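Local coordinates for glucosamine--fructose-6-phosphate aminotransferase [isomerizing] (Francisella tularensis subsp. tularensis, PDB 3TBF), which probably catalyses the glutamine-dependent conversion of fructose 6-phosphate to glucosamine 6-phosphate, its C-terminal SIS-domain part being the one that isomerises the sugar, at residues Ala89-Asp101 / Asp116-Tyr129. Residues are numbered along the deposited sequence; the frame is centred on the assembly and turned at random.
Sequences ASEIRYRDNVVVD and DTLESLRKSKKQNY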
loop_
_atom_site.group_PDB
_atom_site.type_symbol
_atom_site.label_atom_id
_atom_site.label_comp_id
_atom_site.label_asym_id
_atom_site.label_seq_id
_atom_site.Cartn_x
_atom_site.Cartn_y
_atom_site.Cartn_z
ATOM N N ALA A 89 3.344 6.230 9.086
ATOM C CA ALA A 89 4.197 6.964 9.999
ATOM C C ALA A 89 5.522 6.244 10.336
ATOM O O ALA A 89 6.526 6.882 10.494
ATOM C CB ALA A 89 3.437 7.224 11.259
ATOM N N SER A 90 5.518 4.937 10.515
ATOM C CA SER A 90 6.747 4.272 10.879
ATOM C C SER A 90 7.734 4.215 9.751
ATOM O O SER A 90 8.912 3.932 9.999
ATOM C CB SER A 90 6.471 2.867 11.340
ATOM O OG SER A 90 6.063 2.054 10.258
ATOM N N GLU A 91 7.300 4.524 8.527
ATOM C CA GLU A 91 8.237 4.609 7.396
ATOM C C GLU A 91 8.707 6.026 7.141
ATOM O O GLU A 91 9.933 6.224 6.968
ATOM C CB GLU A 91 7.622 4.034 6.142
ATOM C CG GLU A 91 7.502 2.531 6.251
ATOM C CD GLU A 91 8.867 1.831 6.051
ATOM O OE1 GLU A 91 9.595 2.305 5.162
ATOM O OE2 GLU A 91 9.221 0.851 6.757
ATOM N N ILE A 92 7.799 7.013 7.123
ATOM C CA ILE A 92 8.226 8.364 6.799
ATOM C C ILE A 92 9.127 8.904 7.881
ATOM O O ILE A 92 10.012 9.734 7.627
ATOM C CB ILE A 92 7.068 9.346 6.525
ATOM C CG1 ILE A 92 7.578 10.626 5.859
ATOM C CG2 ILE A 92 6.266 9.694 7.768
ATOM C CD1 ILE A 92 6.379 11.610 5.635
ATOM N N ARG A 93 8.931 8.420 9.096
ATOM C CA ARG A 93 9.713 8.908 10.254
ATOM C C ARG A 93 11.224 8.766 10.066
ATOM O O ARG A 93 11.999 9.653 10.401
ATOM C CB ARG A 93 9.311 8.117 11.483
ATOM C CG ARG A 93 10.015 8.515 12.679
ATOM C CD ARG A 93 9.626 7.664 13.858
ATOM N NE ARG A 93 10.395 8.067 15.035
ATOM C CZ ARG A 93 10.277 7.466 16.203
ATOM N NH1 ARG A 93 9.409 6.484 16.325
ATOM N NH2 ARG A 93 11.012 7.835 17.232
ATOM N N TYR A 94 11.617 7.621 9.526
ATOM C CA TYR A 94 13.020 7.284 9.336
ATOM C C TYR A 94 13.494 7.429 7.913
ATOM O O TYR A 94 14.624 7.161 7.649
ATOM C CB TYR A 94 13.247 5.860 9.785
ATOM C CG TYR A 94 12.930 5.635 11.243
ATOM C CD1 TYR A 94 11.866 4.811 11.619
ATOM C CD2 TYR A 94 13.678 6.246 12.246
ATOM C CE1 TYR A 94 11.529 4.625 12.938
ATOM C CE2 TYR A 94 13.364 6.052 13.602
ATOM C CZ TYR A 94 12.281 5.244 13.928
ATOM O OH TYR A 94 11.964 5.041 15.246
ATOM N N ARG A 95 12.664 7.899 6.998
ATOM C CA ARG A 95 13.028 7.954 5.605
ATOM C C ARG A 95 13.525 9.336 5.261
ATOM O O ARG A 95 13.094 10.329 5.815
ATOM C CB ARG A 95 11.818 7.616 4.751
ATOM C CG ARG A 95 12.009 7.675 3.284
ATOM C CD ARG A 95 10.827 7.076 2.577
ATOM N NE ARG A 95 9.692 7.975 2.388
ATOM C CZ ARG A 95 9.710 9.045 1.584
ATOM N NH1 ARG A 95 10.813 9.383 0.909
ATOM N NH2 ARG A 95 8.639 9.808 1.470
ATOM N N ASP A 96 14.426 9.382 4.297
ATOM C CA ASP A 96 15.036 10.614 3.887
ATOM C C ASP A 96 14.169 11.241 2.774
ATOM O O ASP A 96 14.461 11.059 1.572
ATOM C CB ASP A 96 16.444 10.268 3.411
ATOM C CG ASP A 96 17.388 11.428 3.498
ATOM O OD1 ASP A 96 16.874 12.551 3.273
ATOM O OD2 ASP A 96 18.625 11.218 3.775
ATOM N N ASN A 97 13.101 11.947 3.159
ATOM C CA ASN A 97 12.113 12.435 2.204
ATOM C C ASN A 97 12.257 13.909 1.837
ATOM O O ASN A 97 12.958 14.673 2.504
ATOM C CB ASN A 97 10.707 12.220 2.735
ATOM C CG ASN A 97 10.414 13.073 3.950
ATOM O OD1 ASN A 97 11.212 13.141 4.887
ATOM N ND2 ASN A 97 9.268 13.735 3.942
ATOM N N VAL A 98 11.584 14.260 0.742
ATOM C CA VAL A 98 11.563 15.583 0.184
ATOM C C VAL A 98 10.168 16.154 0.376
ATOM O O VAL A 98 9.154 15.489 0.157
ATOM C CB VAL A 98 11.842 15.566 -1.328
ATOM C CG1 VAL A 98 11.699 16.989 -1.921
ATOM C CG2 VAL A 98 13.195 15.024 -1.649
ATOM N N VAL A 99 10.112 17.412 0.738
ATOM C CA VAL A 99 8.877 18.059 1.075
ATOM C C VAL A 99 8.564 19.111 0.038
ATOM O O VAL A 99 9.262 20.103 -0.059
ATOM C CB VAL A 99 9.012 18.729 2.424
ATOM C CG1 VAL A 99 7.714 19.530 2.754
ATOM C CG2 VAL A 99 9.316 17.690 3.467
ATOM N N VAL A 100 7.528 18.883 -0.751
ATOM C CA VAL A 100 7.050 19.880 -1.726
ATOM C C VAL A 100 6.847 21.286 -1.073
ATOM O O VAL A 100 6.397 21.399 0.079
ATOM C CB VAL A 100 5.685 19.393 -2.316
ATOM C CG1 VAL A 100 5.083 20.436 -3.197
ATOM C CG2 VAL A 100 5.858 18.004 -3.079
ATOM N N ASP A 101 7.174 22.361 -1.784
ATOM C CA ASP A 101 6.815 23.699 -1.264
ATOM C C ASP A 101 5.298 23.783 -1.018
ATOM O O ASP A 101 4.495 23.266 -1.788
ATOM C CB ASP A 101 7.215 24.842 -2.225
ATOM C CG ASP A 101 8.627 25.447 -1.933
ATOM O OD1 ASP A 101 9.194 25.316 -0.809
ATOM O OD2 ASP A 101 9.171 26.096 -2.864
ATOM N N ASP A 116 4.973 6.995 16.449
ATOM C CA ASP A 116 5.520 7.287 15.132
ATOM C C ASP A 116 4.886 8.515 14.447
ATOM O O ASP A 116 5.580 9.339 13.841
ATOM C CB ASP A 116 5.375 6.055 14.243
ATOM C CG ASP A 116 6.348 4.908 14.639
ATOM O OD1 ASP A 116 7.483 5.177 15.117
ATOM O OD2 ASP A 116 5.966 3.728 14.435
ATOM N N THR A 117 3.581 8.614 14.523
ATOM C CA THR A 117 2.891 9.801 14.072
ATOM C C THR A 117 3.378 11.066 14.779
ATOM O O THR A 117 3.716 12.075 14.133
ATOM C CB THR A 117 1.390 9.663 14.296
ATOM O OG1 THR A 117 0.979 8.423 13.721
ATOM C CG2 THR A 117 0.652 10.774 13.616
ATOM N N LEU A 118 3.409 11.016 16.106
ATOM C CA LEU A 118 3.900 12.145 16.885
ATOM C C LEU A 118 5.332 12.478 16.534
ATOM O O LEU A 118 5.674 13.641 16.381
ATOM C CB LEU A 118 3.816 11.827 18.370
ATOM C CG LEU A 118 4.321 12.894 19.306
ATOM C CD1 LEU A 118 3.547 14.172 19.157
ATOM C CD2 LEU A 118 4.225 12.364 20.731
ATOM N N GLU A 119 6.190 11.479 16.392
ATOM C CA GLU A 119 7.561 11.800 16.031
ATOM C C GLU A 119 7.707 12.280 14.567
ATOM O O GLU A 119 8.634 13.007 14.263
ATOM C CB GLU A 119 8.453 10.607 16.300
ATOM C CG GLU A 119 8.541 10.248 17.781
ATOM C CD GLU A 119 9.281 11.311 18.583
ATOM O OE1 GLU A 119 10.066 12.096 17.970
ATOM O OE2 GLU A 119 9.048 11.349 19.827
ATOM N N SER A 120 6.811 11.870 13.659
ATOM C CA SER A 120 6.774 12.445 12.311
ATOM C C SER A 120 6.381 13.903 12.390
ATOM O O SER A 120 6.924 14.733 11.667
ATOM C CB SER A 120 5.801 11.703 11.394
ATOM O OG SER A 120 6.263 10.398 11.155
ATOM N N LEU A 121 5.469 14.254 13.289
ATOM C CA LEU A 121 5.161 15.654 13.392
ATOM C C LEU A 121 6.423 16.422 13.858
ATOM O O LEU A 121 6.792 17.442 13.284
ATOM C CB LEU A 121 3.934 15.887 14.257
ATOM C CG LEU A 121 3.594 17.341 14.628
ATOM C CD1 LEU A 121 3.266 18.162 13.416
ATOM C CD2 LEU A 121 2.462 17.439 15.668
ATOM N N ARG A 122 7.123 15.905 14.851
ATOM C CA ARG A 122 8.278 16.622 15.388
ATOM C C ARG A 122 9.351 16.810 14.342
ATOM O O ARG A 122 9.967 17.874 14.268
ATOM C CB ARG A 122 8.831 15.929 16.626
ATOM C CG ARG A 122 7.894 16.149 17.796
ATOM C CD ARG A 122 8.066 15.127 18.877
ATOM N NE ARG A 122 7.173 15.453 19.997
ATOM C CZ ARG A 122 7.100 14.759 21.131
ATOM N NH1 ARG A 122 7.864 13.685 21.303
ATOM N NH2 ARG A 122 6.264 15.128 22.091
ATOM N N LYS A 123 9.549 15.796 13.517
ATOM C CA LYS A 123 10.507 15.890 12.443
ATOM C C LYS A 123 10.077 16.935 11.419
ATOM O O LYS A 123 10.894 17.725 10.944
ATOM C CB LYS A 123 10.713 14.498 11.827
ATOM C CG LYS A 123 11.140 14.477 10.380
ATOM C CD LYS A 123 11.524 13.066 9.887
ATOM C CE LYS A 123 11.182 12.926 8.364
ATOM N NZ LYS A 123 12.031 11.908 7.728
ATOM N N SER A 124 8.789 16.986 11.123
ATOM C CA SER A 124 8.261 17.907 10.111
ATOM C C SER A 124 8.572 19.373 10.421
ATOM O O SER A 124 8.567 20.234 9.543
ATOM C CB SER A 124 6.746 17.711 9.983
ATOM O OG SER A 124 6.088 18.452 10.960
ATOM N N LYS A 125 8.771 19.665 11.692
ATOM C CA LYS A 125 9.005 21.054 12.117
ATOM C C LYS A 125 10.384 21.593 11.733
ATOM O O LYS A 125 10.578 22.791 11.678
ATOM C CB LYS A 125 8.771 21.204 13.619
ATOM C CG LYS A 125 7.317 21.580 13.860
ATOM C CD LYS A 125 6.806 20.996 15.090
ATOM C CE LYS A 125 5.392 21.470 15.323
ATOM N NZ LYS A 125 5.227 21.705 16.783
ATOM N N LYS A 126 11.304 20.692 11.436
ATOM C CA LYS A 126 12.568 21.040 10.823
ATOM C C LYS A 126 12.524 20.986 9.297
ATOM O O LYS A 126 13.560 21.110 8.688
ATOM C CB LYS A 126 13.626 20.040 11.240
ATOM C CG LYS A 126 13.874 20.007 12.736
ATOM C CD LYS A 126 14.349 18.626 13.156
ATOM C CE LYS A 126 14.447 18.517 14.668
ATOM N NZ LYS A 126 15.052 17.202 15.043
ATOM N N GLN A 127 11.360 20.793 8.676
ATOM C CA GLN A 127 11.330 20.631 7.226
ATOM C C GLN A 127 10.523 21.755 6.616
ATOM O O GLN A 127 9.965 22.605 7.300
ATOM C CB GLN A 127 10.792 19.240 6.848
ATOM C CG GLN A 127 11.756 18.101 7.245
ATOM C CD GLN A 127 11.267 16.689 6.879
ATOM O OE1 GLN A 127 11.983 15.921 6.208
ATOM N NE2 GLN A 127 10.078 16.335 7.339
ATOM N N ASN A 128 10.445 21.737 5.307
ATOM C CA ASN A 128 9.799 22.783 4.556
ATOM C C ASN A 128 8.256 22.807 4.580
ATOM O O ASN A 128 7.648 23.197 3.598
ATOM C CB ASN A 128 10.261 22.619 3.107
ATOM C CG ASN A 128 10.083 23.868 2.289
ATOM O OD1 ASN A 128 10.029 24.991 2.841
ATOM N ND2 ASN A 128 9.997 23.695 0.958
ATOM N N TYR A 129 7.599 22.399 5.647
ATOM C CA TYR A 129 6.122 22.428 5.593
ATOM C C TYR A 129 5.629 23.818 5.969
ATOM O O TYR A 129 6.293 24.514 6.739
ATOM C CB TYR A 129 5.496 21.425 6.558
ATOM C CG TYR A 129 5.743 19.987 6.211
ATOM C CD1 TYR A 129 4.943 19.339 5.299
ATOM C CD2 TYR A 129 6.761 19.270 6.805
ATOM C CE1 TYR A 129 5.131 18.006 4.978
ATOM C CE2 TYR A 129 6.975 17.947 6.489
ATOM C CZ TYR A 129 6.143 17.313 5.575
ATOM O OH TYR A 129 6.348 15.992 5.254
#
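Lys123, reaching out from helix 115-124, sends its ammonium into a group of oxygens of residues 92-97. Its NZ donates to Ile92 O at 3.0 Å, nearly in line with the carbonyl, and to Asn97 OD1 at 3.2 Å from above the amide plane; a bond to Arg93 O is weak, and Arg95 O lies 2.7 Å from NZ. With CG roughly anti to the backbone N (chi1 153°) and a bend at chi3, the lysine chain runs past Arg93 O into this cluster.

Arg93 makes the salt bridge of the contact. Its extended side chain crosses Asp116 at about a right angle, and NH1 meets Asp116 OD1 at 2.6 Å within the guanidinium plane, although the carboxylate is turned 60° from that plane. Glu119 CB lies over the rim of one guanidinium face, Tyr94 OH over the centre of the other. Farther along, Asn128 ND2 donates to Asp101 OD1 on its anti side, the 2.5 Å separation being doubtfully short.

Ala89 CB packs on the backbone of Asp116 and Thr117, and Val99 CG1 sits squarely over the Tyr129 ring, 3.7 Å from its centroid, in a CH-pi contact.

Both helices pack on strand 56-61 of the parallel SIS-domain sheet, Ala89 and Ser120 each touching Val60, while Arg95 pairs with Glu77 of the second subunit. The lysine ammonium thus holds residues 92-97 against helix 115-124, its charge probably stabilised mainly by carbonyl dipoles.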